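Local coordinates for protein SusD homolog (Bacteroides ovatus, PDB 4F53) that probably binds mucin O-glycans as a SusD/RagB-family outer-membrane lipoprotein with a largely helical, TPR-like fold, at residues Glu42-Ser47 with Ala246-Trp251; Cys209-Phe214 with His514-Cys519; Tyr392-Lys397 with Tyr404-Ala409; Ile410-Thr415 with Ser426-Ile431. All coordinates share one frame; numbering follows the deposited sequence. Where two conformers were deposited one is given.

Interaction 1 of 4, residues Glu42-Ser47 with Ala246-Trp251; sequences EQENFS and ADHNPW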
loop_
_atom_site.group_PDB
_atom_site.type_symbol
_atom_site.label_atom_id
_atom_site.label_comp_id
_atom_site.label_asym_id
_atom_site.label_seq_id
_atom_site.Cartn_x
_atom_site.Cartn_y
_atom_site.Cartn_z
ATOM N N GLU A 42 0.830 -9.044 -10.350
ATOM C CA GLU A 42 -0.173 -10.069 -10.560
ATOM C C GLU A 42 0.345 -11.475 -10.211
ATOM O O GLU A 42 -0.443 -12.271 -9.680
ATOM C CB GLU A 42 -0.644 -10.037 -12.011
ATOM C CG GLU A 42 -1.757 -11.023 -12.288
ATOM C CD GLU A 42 -2.242 -11.103 -13.717
ATOM O OE1 GLU A 42 -2.265 -10.058 -14.403
ATOM O OE2 GLU A 42 -2.633 -12.212 -14.139
ATOM N N GLN A 43 1.637 -11.780 -10.534
ATOM C CA GLN A 43 2.250 -13.081 -10.274
ATOM C C GLN A 43 1.968 -13.458 -8.817
ATOM O O GLN A 43 2.415 -12.754 -7.896
ATOM C CB GLN A 43 3.757 -13.048 -10.598
ATOM C CG GLN A 43 4.402 -14.438 -10.764
ATOM C CD GLN A 43 5.917 -14.370 -10.879
ATOM O OE1 GLN A 43 6.505 -13.300 -10.975
ATOM N NE2 GLN A 43 6.594 -15.513 -10.856
ATOM N N GLU A 44 1.151 -14.515 -8.631
ATOM C CA GLU A 44 0.658 -14.992 -7.341
ATOM C C GLU A 44 1.761 -15.326 -6.344
ATOM O O GLU A 44 1.572 -15.022 -5.178
ATOM C CB GLU A 44 -0.322 -16.177 -7.494
ATOM C CG GLU A 44 0.277 -17.414 -8.147
ATOM C CD GLU A 44 -0.655 -18.598 -8.303
ATOM O OE1 GLU A 44 -1.811 -18.401 -8.741
ATOM O OE2 GLU A 44 -0.208 -19.735 -8.039
ATOM N N ASN A 45 2.895 -15.896 -6.786
ATOM C CA ASN A 45 3.987 -16.265 -5.887
ATOM C C ASN A 45 4.907 -15.068 -5.591
ATOM O O ASN A 45 5.899 -15.226 -4.879
ATOM C CB ASN A 45 4.789 -17.473 -6.428
ATOM C CG ASN A 45 5.279 -17.349 -7.851
ATOM O OD1 ASN A 45 4.498 -17.181 -8.796
ATOM N ND2 ASN A 45 6.573 -17.538 -8.048
ATOM N N PHE A 46 4.600 -13.879 -6.122
ATOM C CA PHE A 46 5.384 -12.686 -5.839
ATOM C C PHE A 46 4.493 -11.773 -5.020
ATOM O O PHE A 46 4.876 -11.343 -3.933
ATOM C CB PHE A 46 5.911 -12.004 -7.113
ATOM C CG PHE A 46 6.717 -10.739 -6.872
ATOM C CD1 PHE A 46 7.695 -10.689 -5.873
ATOM C CD2 PHE A 46 6.556 -9.626 -7.691
ATOM C CE1 PHE A 46 8.440 -9.530 -5.659
ATOM C CE2 PHE A 46 7.318 -8.481 -7.489
ATOM C CZ PHE A 46 8.251 -8.443 -6.472
ATOM N N SER A 47 3.262 -11.570 -5.512
ATOM C CA SER A 47 2.174 -10.807 -4.888
ATOM C C SER A 47 1.927 -11.290 -3.458
ATOM O O SER A 47 1.739 -10.464 -2.565
ATOM C CB SER A 47 0.884 -10.959 -5.709
ATOM O OG SER A 47 -0.152 -10.179 -5.143
ATOM N N ALA A 246 -3.901 -10.190 -16.642
ATOM C CA ALA A 246 -3.476 -10.953 -17.817
ATOM C C ALA A 246 -3.990 -12.375 -17.706
ATOM O O ALA A 246 -4.438 -12.933 -18.701
ATOM C CB ALA A 246 -1.959 -10.941 -17.944
ATOM N N ASP A 247 -3.989 -12.941 -16.488
ATOM C CA ASP A 247 -4.471 -14.298 -16.254
ATOM C C ASP A 247 -5.504 -14.345 -15.101
ATOM O O ASP A 247 -6.649 -14.714 -15.334
ATOM C CB ASP A 247 -3.298 -15.256 -15.997
ATOM C CG ASP A 247 -3.741 -16.700 -15.991
ATOM O OD1 ASP A 247 -3.996 -17.247 -17.086
ATOM O OD2 ASP A 247 -3.912 -17.262 -14.892
ATOM N N HIS A 248 -5.103 -14.020 -13.869
ATOM C CA HIS A 248 -6.043 -14.017 -12.749
ATOM C C HIS A 248 -5.618 -13.079 -11.636
ATOM O O HIS A 248 -4.423 -12.828 -11.462
ATOM C CB HIS A 248 -6.242 -15.435 -12.184
ATOM C CG HIS A 248 -5.028 -16.070 -11.583
ATOM N ND1 HIS A 248 -4.130 -16.803 -12.365
ATOM C CD2 HIS A 248 -4.635 -16.121 -10.287
ATOM C CE1 HIS A 248 -3.214 -17.257 -11.523
ATOM N NE2 HIS A 248 -3.468 -16.864 -10.259
ATOM N N ASN A 249 -6.597 -12.590 -10.861
ATOM C CA ASN A 249 -6.343 -11.768 -9.677
ATOM C C ASN A 249 -5.772 -12.693 -8.576
ATOM O O ASN A 249 -6.421 -13.684 -8.215
ATOM C CB ASN A 249 -7.615 -11.045 -9.204
ATOM C CG ASN A 249 -7.338 -10.024 -8.146
ATOM O OD1 ASN A 249 -6.704 -10.302 -7.135
ATOM N ND2 ASN A 249 -7.816 -8.817 -8.343
ATOM N N PRO A 250 -4.550 -12.393 -8.066
ATOM C CA PRO A 250 -3.911 -13.297 -7.084
ATOM C C PRO A 250 -4.650 -13.385 -5.741
ATOM O O PRO A 250 -4.510 -14.386 -5.066
ATOM C CB PRO A 250 -2.514 -12.683 -6.908
ATOM C CG PRO A 250 -2.668 -11.241 -7.265
ATOM C CD PRO A 250 -3.661 -11.254 -8.402
ATOM N N TRP A 251 -5.439 -12.363 -5.364
ATOM C CA TRP A 251 -6.216 -12.355 -4.116
ATOM C C TRP A 251 -7.237 -13.475 -4.063
ATOM O O TRP A 251 -7.552 -13.942 -2.968
ATOM C CB TRP A 251 -6.916 -11.026 -3.908
ATOM C CG TRP A 251 -5.941 -9.932 -3.598
ATOM C CD1 TRP A 251 -5.426 -9.010 -4.467
ATOM C CD2 TRP A 251 -5.312 -9.689 -2.333
ATOM N NE1 TRP A 251 -4.527 -8.194 -3.817
ATOM C CE2 TRP A 251 -4.429 -8.594 -2.504
ATOM C CE3 TRP A 251 -5.397 -10.302 -1.066
ATOM C CZ2 TRP A 251 -3.681 -8.058 -1.435
ATOM C CZ3 TRP A 251 -4.607 -9.806 -0.026
ATOM C CH2 TRP A 251 -3.785 -8.688 -0.209
HETATM O O HOH W 1 -2.024 -14.215 -10.360
#

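Interaction 2 of 4, residues Cys209-Phe214 with His514-Cys519; sequences CYVAGF and HVWWDC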
loop_
_atom_site.group_PDB
_atom_site.type_symbol
_atom_site.label_atom_id
_atom_site.label_comp_id
_atom_site.label_asym_id
_atom_site.label_seq_id
_atom_site.Cartn_x
_atom_site.Cartn_y
_atom_site.Cartn_z
ATOM N N CYS A 209 6.177 15.732 3.811
ATOM C CA CYS A 209 5.665 16.902 4.547
ATOM C C CYS A 209 6.287 17.072 5.955
ATOM O O CYS A 209 6.228 18.167 6.491
ATOM C CB CYS A 209 4.133 16.867 4.623
ATOM S SG CYS A 209 3.488 15.649 5.800
ATOM N N TYR A 210 6.849 16.023 6.566
ATOM C CA TYR A 210 7.431 16.174 7.904
ATOM C C TYR A 210 8.924 16.474 7.877
ATOM O O TYR A 210 9.472 16.848 8.911
ATOM C CB TYR A 210 7.163 14.953 8.789
ATOM C CG TYR A 210 5.711 14.837 9.178
ATOM C CD1 TYR A 210 5.108 15.796 9.990
ATOM C CD2 TYR A 210 4.925 13.791 8.704
ATOM C CE1 TYR A 210 3.753 15.714 10.321
ATOM C CE2 TYR A 210 3.575 13.685 9.047
ATOM C CZ TYR A 210 2.989 14.658 9.840
ATOM O OH TYR A 210 1.667 14.533 10.176
ATOM N N VAL A 211 9.567 16.322 6.722
ATOM C CA VAL A 211 10.998 16.586 6.551
ATOM C C VAL A 211 11.270 18.102 6.499
ATOM O O VAL A 211 10.933 18.766 5.515
ATOM C CB VAL A 211 11.561 15.889 5.295
ATOM C CG1 VAL A 211 13.083 16.073 5.220
ATOM C CG2 VAL A 211 11.174 14.417 5.259
ATOM N N ALA A 212 11.910 18.630 7.549
ATOM C CA ALA A 212 12.244 20.058 7.644
ATOM C C ALA A 212 13.193 20.503 6.510
ATOM O O ALA A 212 14.230 19.874 6.277
ATOM C CB ALA A 212 12.888 20.349 8.998
ATOM N N GLY A 213 12.791 21.547 5.798
ATOM C CA GLY A 213 13.562 22.157 4.719
ATOM C C GLY A 213 13.661 21.365 3.429
ATOM O O GLY A 213 14.440 21.740 2.543
ATOM N N PHE A 214 12.879 20.283 3.281
ATOM C CA PHE A 214 12.944 19.495 2.054
ATOM C C PHE A 214 12.490 20.316 0.844
ATOM O O PHE A 214 11.446 20.979 0.875
ATOM C CB PHE A 214 12.119 18.187 2.148
ATOM C CG PHE A 214 12.042 17.421 0.837
ATOM C CD1 PHE A 214 13.174 16.822 0.294
ATOM C CD2 PHE A 214 10.863 17.379 0.106
ATOM C CE1 PHE A 214 13.111 16.136 -0.912
ATOM C CE2 PHE A 214 10.803 16.699 -1.106
ATOM C CZ PHE A 214 11.922 16.068 -1.600
ATOM N N HIS A 514 13.465 4.068 11.517
ATOM C CA HIS A 514 12.624 4.928 10.698
ATOM C C HIS A 514 13.391 5.347 9.469
ATOM O O HIS A 514 14.561 5.720 9.560
ATOM C CB HIS A 514 12.156 6.169 11.474
ATOM C CG HIS A 514 11.122 5.881 12.513
ATOM N ND1 HIS A 514 10.153 6.821 12.848
ATOM C CD2 HIS A 514 10.947 4.776 13.289
ATOM C CE1 HIS A 514 9.410 6.257 13.789
ATOM N NE2 HIS A 514 9.851 5.024 14.092
ATOM N N VAL A 515 12.741 5.268 8.322
ATOM C CA VAL A 515 13.261 5.738 7.042
ATOM C C VAL A 515 13.196 7.294 7.094
ATOM O O VAL A 515 12.580 7.874 8.011
ATOM C CB VAL A 515 12.537 5.103 5.796
ATOM C CG1 VAL A 515 12.667 3.585 5.809
ATOM C CG2 VAL A 515 11.062 5.513 5.712
ATOM N N TRP A 516 13.889 7.950 6.164
ATOM C CA TRP A 516 14.013 9.401 6.075
ATOM C C TRP A 516 12.648 10.168 6.186
ATOM O O TRP A 516 12.579 11.092 6.995
ATOM C CB TRP A 516 14.755 9.750 4.782
ATOM C CG TRP A 516 14.710 11.192 4.381
ATOM C CD1 TRP A 516 15.454 12.216 4.887
ATOM C CD2 TRP A 516 13.906 11.754 3.336
ATOM N NE1 TRP A 516 15.143 13.396 4.237
ATOM C CE2 TRP A 516 14.210 13.135 3.265
ATOM C CE3 TRP A 516 12.956 11.218 2.441
ATOM C CZ2 TRP A 516 13.589 13.991 2.353
ATOM C CZ3 TRP A 516 12.373 12.065 1.507
ATOM C CH2 TRP A 516 12.679 13.435 1.482
ATOM N N TRP A 517 11.585 9.793 5.432
ATOM C CA TRP A 517 10.304 10.540 5.487
ATOM C C TRP A 517 9.521 10.274 6.770
ATOM O O TRP A 517 8.614 11.045 7.108
ATOM C CB TRP A 517 9.403 10.276 4.241
ATOM C CG TRP A 517 9.141 8.837 3.869
ATOM C CD1 TRP A 517 9.603 8.187 2.757
ATOM C CD2 TRP A 517 8.277 7.898 4.551
ATOM N NE1 TRP A 517 9.145 6.884 2.746
ATOM C CE2 TRP A 517 8.335 6.680 3.834
ATOM C CE3 TRP A 517 7.470 7.962 5.709
ATOM C CZ2 TRP A 517 7.669 5.518 4.270
ATOM C CZ3 TRP A 517 6.820 6.809 6.148
ATOM C CH2 TRP A 517 6.913 5.607 5.426
ATOM N N ASP A 518 9.854 9.182 7.486
ATOM C CA ASP A 518 9.142 8.767 8.702
ATOM C C ASP A 518 9.690 9.545 9.888
ATOM O O ASP A 518 10.356 8.988 10.762
ATOM C CB ASP A 518 9.255 7.243 8.883
ATOM C CG ASP A 518 8.415 6.627 9.988
ATOM O OD1 ASP A 518 7.658 7.369 10.643
ATOM O OD2 ASP A 518 8.528 5.382 10.203
ATOM N N CYS A 519 9.403 10.848 9.919
ATOM C CA CYS A 519 9.947 11.701 10.972
ATOM C C CYS A 519 8.893 12.636 11.555
ATOM O O CYS A 519 9.249 13.742 11.983
ATOM C CB CYS A 519 11.155 12.480 10.454
ATOM S SG CYS A 519 10.816 13.434 8.949
HETATM O O HOH W 2 7.546 13.296 5.945
HETATM O O HOH W 3 11.220 16.050 11.814
#

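Interaction 3 of 4, residues Tyr392-Lys397 with Tyr404-Ala409; sequences YKDPLK and YDYSGA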
loop_
_atom_site.group_PDB
_atom_site.type_symbol
_atom_site.label_atom_id
_atom_site.label_comp_id
_atom_site.label_asym_id
_atom_site.label_seq_id
_atom_site.Cartn_x
_atom_site.Cartn_y
_atom_site.Cartn_z
ATOM N N TYR A 392 -12.592 -5.509 20.027
ATOM C CA TYR A 392 -12.704 -6.704 19.208
ATOM C C TYR A 392 -12.978 -7.918 20.105
ATOM O O TYR A 392 -12.185 -8.235 20.993
ATOM C CB TYR A 392 -11.429 -6.903 18.357
ATOM C CG TYR A 392 -11.392 -8.222 17.629
ATOM C CD1 TYR A 392 -12.300 -8.505 16.606
ATOM C CD2 TYR A 392 -10.457 -9.197 17.963
ATOM C CE1 TYR A 392 -12.289 -9.738 15.947
ATOM C CE2 TYR A 392 -10.418 -10.420 17.293
ATOM C CZ TYR A 392 -11.342 -10.689 16.292
ATOM O OH TYR A 392 -11.262 -11.875 15.610
ATOM N N LYS A 393 -14.138 -8.557 19.911
ATOM C CA LYS A 393 -14.510 -9.762 20.654
ATOM C C LYS A 393 -14.252 -10.955 19.739
ATOM O O LYS A 393 -14.960 -11.087 18.741
ATOM C CB LYS A 393 -15.980 -9.711 21.115
ATOM C CG LYS A 393 -16.283 -8.644 22.171
ATOM C CD LYS A 393 -17.799 -8.419 22.357
ATOM C CE LYS A 393 -18.477 -9.356 23.341
ATOM N NZ LYS A 393 -19.945 -9.114 23.429
ATOM N N ASP A 394 -13.199 -11.775 20.016
ATOM C CA ASP A 394 -12.893 -12.966 19.209
ATOM C C ASP A 394 -14.167 -13.887 19.140
ATOM O O ASP A 394 -14.613 -14.392 20.171
ATOM C CB ASP A 394 -11.660 -13.738 19.763
ATOM C CG ASP A 394 -11.166 -14.922 18.925
ATOM O OD1 ASP A 394 -11.935 -15.414 18.050
ATOM O OD2 ASP A 394 -10.034 -15.383 19.164
ATOM N N PRO A 395 -14.776 -14.088 17.939
ATOM C CA PRO A 395 -16.011 -14.914 17.867
ATOM C C PRO A 395 -15.805 -16.395 18.200
ATOM O O PRO A 395 -16.787 -17.128 18.427
ATOM C CB PRO A 395 -16.474 -14.739 16.421
ATOM C CG PRO A 395 -15.241 -14.346 15.670
ATOM C CD PRO A 395 -14.404 -13.548 16.610
ATOM N N LEU A 396 -14.539 -16.831 18.256
ATOM C CA LEU A 396 -14.212 -18.223 18.552
ATOM C C LEU A 396 -13.931 -18.465 20.049
ATOM O O LEU A 396 -13.814 -19.621 20.463
ATOM C CB LEU A 396 -13.032 -18.687 17.684
ATOM C CG LEU A 396 -13.336 -18.829 16.164
ATOM C CD1 LEU A 396 -12.138 -19.330 15.428
ATOM C CD2 LEU A 396 -14.518 -19.767 15.911
ATOM N N LYS A 397 -13.891 -17.389 20.863
ATOM C CA LYS A 397 -13.674 -17.457 22.315
ATOM C C LYS A 397 -14.745 -18.355 22.979
ATOM O O LYS A 397 -15.943 -18.158 22.758
ATOM C CB LYS A 397 -13.658 -16.053 22.943
ATOM C CG LYS A 397 -13.382 -16.081 24.440
ATOM C CD LYS A 397 -13.878 -14.828 25.114
ATOM C CE LYS A 397 -13.718 -14.899 26.610
ATOM N NZ LYS A 397 -14.049 -13.599 27.242
ATOM N N TYR A 404 -7.700 -20.644 21.964
ATOM C CA TYR A 404 -7.213 -19.281 22.022
ATOM C C TYR A 404 -8.307 -18.214 22.012
ATOM O O TYR A 404 -9.412 -18.438 21.529
ATOM C CB TYR A 404 -6.236 -19.048 20.862
ATOM C CG TYR A 404 -5.122 -20.076 20.782
ATOM C CD1 TYR A 404 -3.954 -19.928 21.527
ATOM C CD2 TYR A 404 -5.234 -21.195 19.963
ATOM C CE1 TYR A 404 -2.926 -20.875 21.467
ATOM C CE2 TYR A 404 -4.212 -22.145 19.889
ATOM C CZ TYR A 404 -3.055 -21.976 20.637
ATOM O OH TYR A 404 -2.036 -22.891 20.550
ATOM N N ASP A 405 -7.974 -17.051 22.575
ATOM C CA ASP A 405 -8.823 -15.864 22.630
ATOM C C ASP A 405 -7.982 -14.667 22.169
ATOM O O ASP A 405 -7.147 -14.166 22.929
ATOM C CB ASP A 405 -9.405 -15.646 24.045
ATOM C CG ASP A 405 -10.205 -14.359 24.192
ATOM O OD1 ASP A 405 -10.697 -13.846 23.164
ATOM O OD2 ASP A 405 -10.360 -13.877 25.340
ATOM N N TYR A 406 -8.196 -14.220 20.919
ATOM C CA TYR A 406 -7.421 -13.131 20.351
ATOM C C TYR A 406 -8.169 -11.796 20.393
ATOM O O TYR A 406 -7.829 -10.878 19.657
ATOM C CB TYR A 406 -6.945 -13.498 18.936
ATOM C CG TYR A 406 -5.856 -14.550 18.979
ATOM C CD1 TYR A 406 -4.630 -14.286 19.584
ATOM C CD2 TYR A 406 -6.078 -15.834 18.491
ATOM C CE1 TYR A 406 -3.643 -15.266 19.683
ATOM C CE2 TYR A 406 -5.079 -16.808 18.538
ATOM C CZ TYR A 406 -3.871 -16.525 19.157
ATOM O OH TYR A 406 -2.868 -17.463 19.212
ATOM N N SER A 407 -9.099 -11.652 21.352
ATOM C CA SER A 407 -9.820 -10.403 21.612
ATOM C C SER A 407 -8.821 -9.275 21.949
ATOM O O SER A 407 -7.756 -9.526 22.519
ATOM C CB SER A 407 -10.796 -10.583 22.774
ATOM O OG SER A 407 -11.730 -11.631 22.559
ATOM N N GLY A 408 -9.179 -8.053 21.611
ATOM C CA GLY A 408 -8.355 -6.889 21.887
ATOM C C GLY A 408 -9.155 -5.629 21.671
ATOM O O GLY A 408 -10.374 -5.696 21.498
ATOM N N ALA A 409 -8.494 -4.465 21.697
ATOM C CA ALA A 409 -9.221 -3.221 21.501
ATOM C C ALA A 409 -8.393 -2.191 20.798
ATOM O O ALA A 409 -7.201 -2.069 21.078
ATOM C CB ALA A 409 -9.694 -2.670 22.833
#

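Interaction 4 of 4, residues Ile410-Thr415 with Ser426-Ile431; sequences INTNVT and SLEQII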
loop_
_atom_site.group_PDB
_atom_site.type_symbol
_atom_site.label_atom_id
_atom_site.label_comp_id
_atom_site.label_asym_id
_atom_site.label_seq_id
_atom_site.Cartn_x
_atom_site.Cartn_y
_atom_site.Cartn_z
ATOM N N ILE A 410 -9.023 -1.475 19.848
ATOM C CA ILE A 410 -8.424 -0.342 19.145
ATOM C C ILE A 410 -8.729 0.884 20.009
ATOM O O ILE A 410 -9.893 1.137 20.333
ATOM C CB ILE A 410 -8.900 -0.181 17.673
ATOM C CG1 ILE A 410 -8.467 -1.393 16.809
ATOM C CG2 ILE A 410 -8.353 1.136 17.089
ATOM C CD1 ILE A 410 -9.252 -1.610 15.579
ATOM N N ASN A 411 -7.711 1.613 20.417
ATOM C CA ASN A 411 -7.974 2.775 21.260
ATOM C C ASN A 411 -8.056 4.042 20.404
ATOM O O ASN A 411 -7.030 4.663 20.093
ATOM C CB ASN A 411 -6.925 2.874 22.372
ATOM C CG ASN A 411 -6.909 1.622 23.251
ATOM O OD1 ASN A 411 -7.936 1.189 23.823
ATOM N ND2 ASN A 411 -5.751 0.971 23.321
ATOM N N THR A 412 -9.283 4.389 19.976
ATOM C CA THR A 412 -9.527 5.577 19.138
ATOM C C THR A 412 -10.958 6.052 19.314
ATOM O O THR A 412 -11.848 5.231 19.515
ATOM C CB THR A 412 -9.229 5.301 17.619
ATOM O OG1 THR A 412 -9.459 6.505 16.915
ATOM C CG2 THR A 412 -10.168 4.252 16.984
ATOM N N ASN A 413 -11.193 7.346 19.127
ATOM C CA ASN A 413 -12.541 7.926 19.187
ATOM C C ASN A 413 -12.951 8.482 17.821
ATOM O O ASN A 413 -13.983 9.155 17.720
ATOM C CB ASN A 413 -12.629 9.026 20.255
ATOM C CG ASN A 413 -13.266 8.566 21.539
ATOM O OD1 ASN A 413 -14.394 8.049 21.560
ATOM N ND2 ASN A 413 -12.554 8.753 22.645
ATOM N N VAL A 414 -12.153 8.168 16.765
ATOM C CA VAL A 414 -12.380 8.640 15.400
ATOM C C VAL A 414 -13.718 8.085 14.868
ATOM O O VAL A 414 -14.042 6.905 15.034
ATOM C CB VAL A 414 -11.180 8.334 14.429
ATOM C CG1 VAL A 414 -11.068 6.847 14.080
ATOM C CG2 VAL A 414 -11.253 9.177 13.158
ATOM N N THR A 415 -14.495 8.969 14.259
ATOM C CA THR A 415 -15.744 8.612 13.627
ATOM C C THR A 415 -15.784 9.306 12.255
ATOM O O THR A 415 -14.781 9.898 11.835
ATOM C CB THR A 415 -16.960 8.825 14.537
ATOM O OG1 THR A 415 -18.078 8.218 13.863
ATOM C CG2 THR A 415 -17.213 10.309 14.885
ATOM N N SER A 426 -8.399 15.873 12.983
ATOM C CA SER A 426 -8.868 15.970 11.593
ATOM C C SER A 426 -8.036 15.093 10.688
ATOM O O SER A 426 -8.584 14.461 9.799
ATOM C CB SER A 426 -8.833 17.405 11.087
ATOM O OG SER A 426 -9.674 18.213 11.881
ATOM N N LEU A 427 -6.715 15.059 10.907
ATOM C CA LEU A 427 -5.806 14.217 10.136
ATOM C C LEU A 427 -6.172 12.757 10.367
ATOM O O LEU A 427 -6.194 11.981 9.420
ATOM C CB LEU A 427 -4.337 14.501 10.538
ATOM C CG LEU A 427 -3.234 13.694 9.785
ATOM C CD1 LEU A 427 -3.267 13.976 8.271
ATOM C CD2 LEU A 427 -1.830 13.956 10.395
ATOM N N GLU A 428 -6.528 12.396 11.614
ATOM C CA GLU A 428 -6.944 11.027 11.917
ATOM C C GLU A 428 -8.206 10.654 11.110
ATOM O O GLU A 428 -8.245 9.562 10.544
ATOM C CB GLU A 428 -7.163 10.841 13.408
ATOM C CG GLU A 428 -7.552 9.410 13.738
ATOM C CD GLU A 428 -7.642 9.078 15.209
ATOM O OE1 GLU A 428 -7.852 10.010 16.017
ATOM O OE2 GLU A 428 -7.541 7.876 15.549
ATOM N N GLN A 429 -9.197 11.574 11.001
ATOM C CA GLN A 429 -10.395 11.321 10.189
ATOM C C GLN A 429 -10.036 11.102 8.732
ATOM O O GLN A 429 -10.434 10.095 8.170
ATOM C CB GLN A 429 -11.430 12.451 10.306
ATOM C CG GLN A 429 -12.061 12.562 11.707
ATOM C CD GLN A 429 -13.312 13.392 11.657
ATOM O OE1 GLN A 429 -13.250 14.605 11.595
ATOM N NE2 GLN A 429 -14.476 12.758 11.625
ATOM N N ILE A 430 -9.243 12.000 8.135
ATOM C CA ILE A 430 -8.833 11.914 6.735
ATOM C C ILE A 430 -8.135 10.569 6.438
ATOM O O ILE A 430 -8.473 9.903 5.448
ATOM C CB ILE A 430 -7.912 13.124 6.351
ATOM C CG1 ILE A 430 -8.697 14.469 6.397
ATOM C CG2 ILE A 430 -7.185 12.899 4.964
ATOM C CD1 ILE A 430 -7.784 15.765 6.332
ATOM N N ILE A 431 -7.124 10.210 7.265
ATOM C CA ILE A 431 -6.298 9.027 7.059
ATOM C C ILE A 431 -7.086 7.759 7.311
ATOM O O ILE A 431 -6.910 6.803 6.564
ATOM C CB ILE A 431 -4.963 9.109 7.893
ATOM C CG1 ILE A 431 -4.161 10.377 7.495
ATOM C CG2 ILE A 431 -4.063 7.854 7.699
ATOM C CD1 ILE A 431 -3.640 10.403 5.980
#

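Interaction 1 of 4, residues Glu42-Ser47 with Ala246-Trp251
Two helix starts of this SusD-family protein meet here, each after its N-cap residue: Q43 before helix 44-58 and N249 before helix 250-257. N249 caps with its own side chain, OD1 accepting from W251 N. The carboxylate of E42 supplies most of the hydrogen bonding. Extended from a CG anti to its backbone N, it reaches three successive backbone N-H groups. A246 N donates to OE1 at 2.8 Å and 166°. D247 N donates to OE2 at the same length, both on syn lone pairs. H248 N reaches OE2 at 3.1 Å from 41° above the carboxylate plane. A long, flat, two-oxygen acid suits this run of backbone donors; R243 adds a salt bridge to OE1 that probably helps keep E42 ionised. Acid-histidine bonds follow. H248 ND1 donates to D247 OD2 at 2.6 Å and NE2 to E44 OE1 at 2.7 Å, each partner near the ring plane, consistent with a doubly protonated imidazole. Van der Waals packing falls to P250, whose ring, lacking an N-H, lies against E42 O and S47 OG, its CB 3.9 Å from E44 CA. A water donates to E42 O at 2.6 Å and to H248 O at 3.0 Å.

Interaction 2 of 4, residues Cys209-Phe214 with His514-Cys519
W517 O is gripped twice: a water donates to it at 2.7 Å, and C519 N closes a weak bond back onto it, the inverse gamma turn centred on D518. That water also accepts from Y210 N at 2.9 Å, linking the 209-214 loop to the C-terminal 514-519 loop. A second, weaker bridge runs through a water that donates to C519 O at 3.0 Å and weakly to Y210 O. The direct contacts are mostly apolar. V211, its CG1 anti to the backbone N, sets CG2 over the face of the W516 six-membered ring in a CH-pi contact, 4.0 Å from the centroid and 20° off the normal, while CG1 touches the rim at NE1 (3.5 Å) and CZ2. A branched residue suits this place because it meets face and rim at once. The CZ2-CH2 edge of that indole points at the face of F214 in an offset edge-to-face pair, planes at 70°, with W516 CZ2 3.5 Å from F214 CD1. C519 SG, in the crowded position between its backbone N and carbonyl carbon, fits beside V211 CG2 (3.8 Å) and Y210 CB (4.0 Å). A type II turn links V211 to F214, with G213 at a positive phi (72°) easily reached without a side chain. With no direct hydrogen bond between the segments, their association rests on aromatic and aliphatic contact plus two bridging waters.

Interaction 3 of 4, residues Tyr392-Lys397 with Tyr404-Ala409
Over one face of the Y392 ring, toward its rim, lies D394 N, and at its edge, in plane, sits Y406 O, 3.5 Å from CE2. The Y406 ring runs alongside the D394 carboxylate, their planes 23° apart, and its OH bonds to Q313 O. D394 ties both segments: OD2 accepts from Y406 N on its anti lone pair (2.8 Å, nearly straight at 172°), while OD1 takes L396 N from above the carboxylate plane. An alanine here would lose both acceptors and would probably loosen the Asx turn to L396 and the tie to Y406 N. S407 OG, which donates to D405 OD1 at 2.5 Å, accepts from D394 N at 2.9 Å, a double role suited to a hydroxyl. K397 lays its extended chain beside D405, CG 3.6 Å from the D405 CG. Two backbone bonds, Y392 N to G408 O and G408 N to Y392 O, make a single antiparallel bridge. With Asx turns at D394 and D405, this single-bridge pairing folds the surface loop between helices 379-383 and 423-438 back on itself.

Interaction 4 of 4, residues Ile410-Thr415 with Ser426-Ile431
E428 leaves its helix with CG anti to the backbone N (chi1 -178°), so that CB directs an extended chain at the 410-415 segment. CG, a methylene, packs 3.8 Å from V414 CG2, and the carboxylate carbon CD comes up to V414 CB at 3.7 Å. At the tip OE2 accepts from T412 OG1 at 2.7 Å, the hydroxyl approaching from 44° above the carboxylate plane. T412 OG1 also accepts from V414 N at 3.2 Å, closing an ST turn; a hydroxyl suits the place because it can both donate and accept. This is a loop packed against one turn of helix 423-438 of the TPR-like fold, with Y270 of helix 265-273 touching T412 and V414 as well. An alanine in place of E428 would lose the carboxylate and most of the chain, and would probably leave T412 OG1 without its acceptor and V414 with less cover. One residue on, Q429 reaches the same loop: V414 CG2 lies 3.8 Å from Q429 CA, and NE2 donates to T415 O at 2.9 Å, nearly straight at 173°, the oxygen in the amide plane of Q429. The same NE2 also donates to A417 O, while Q429 OE1 accepts from S419 N.

In the fold
Along the chain, interactions 1 and 2 interlock, since the 209-214 loop comes between the two segments of interaction 1 and its partner 514-519 lies near the C-terminus; their centres are about 33 Å apart on opposite sides of the chain's centre. Interactions 3 and 4 follow in series within the span that interaction 2 closes. Residues 404-409 run straight on into 410-415, so one long loop between helices 379-383 and 423-438 first folds on itself and then lies on the second helix. Interactions 2 and 4 touch, Y210 OH packing 3.6 Å from L427 CD2, with centres about 22 Å apart. Interactions 1 and 2 thus join distant parts of the sequence, while 3 and 4 order one local loop on a helix-rich body.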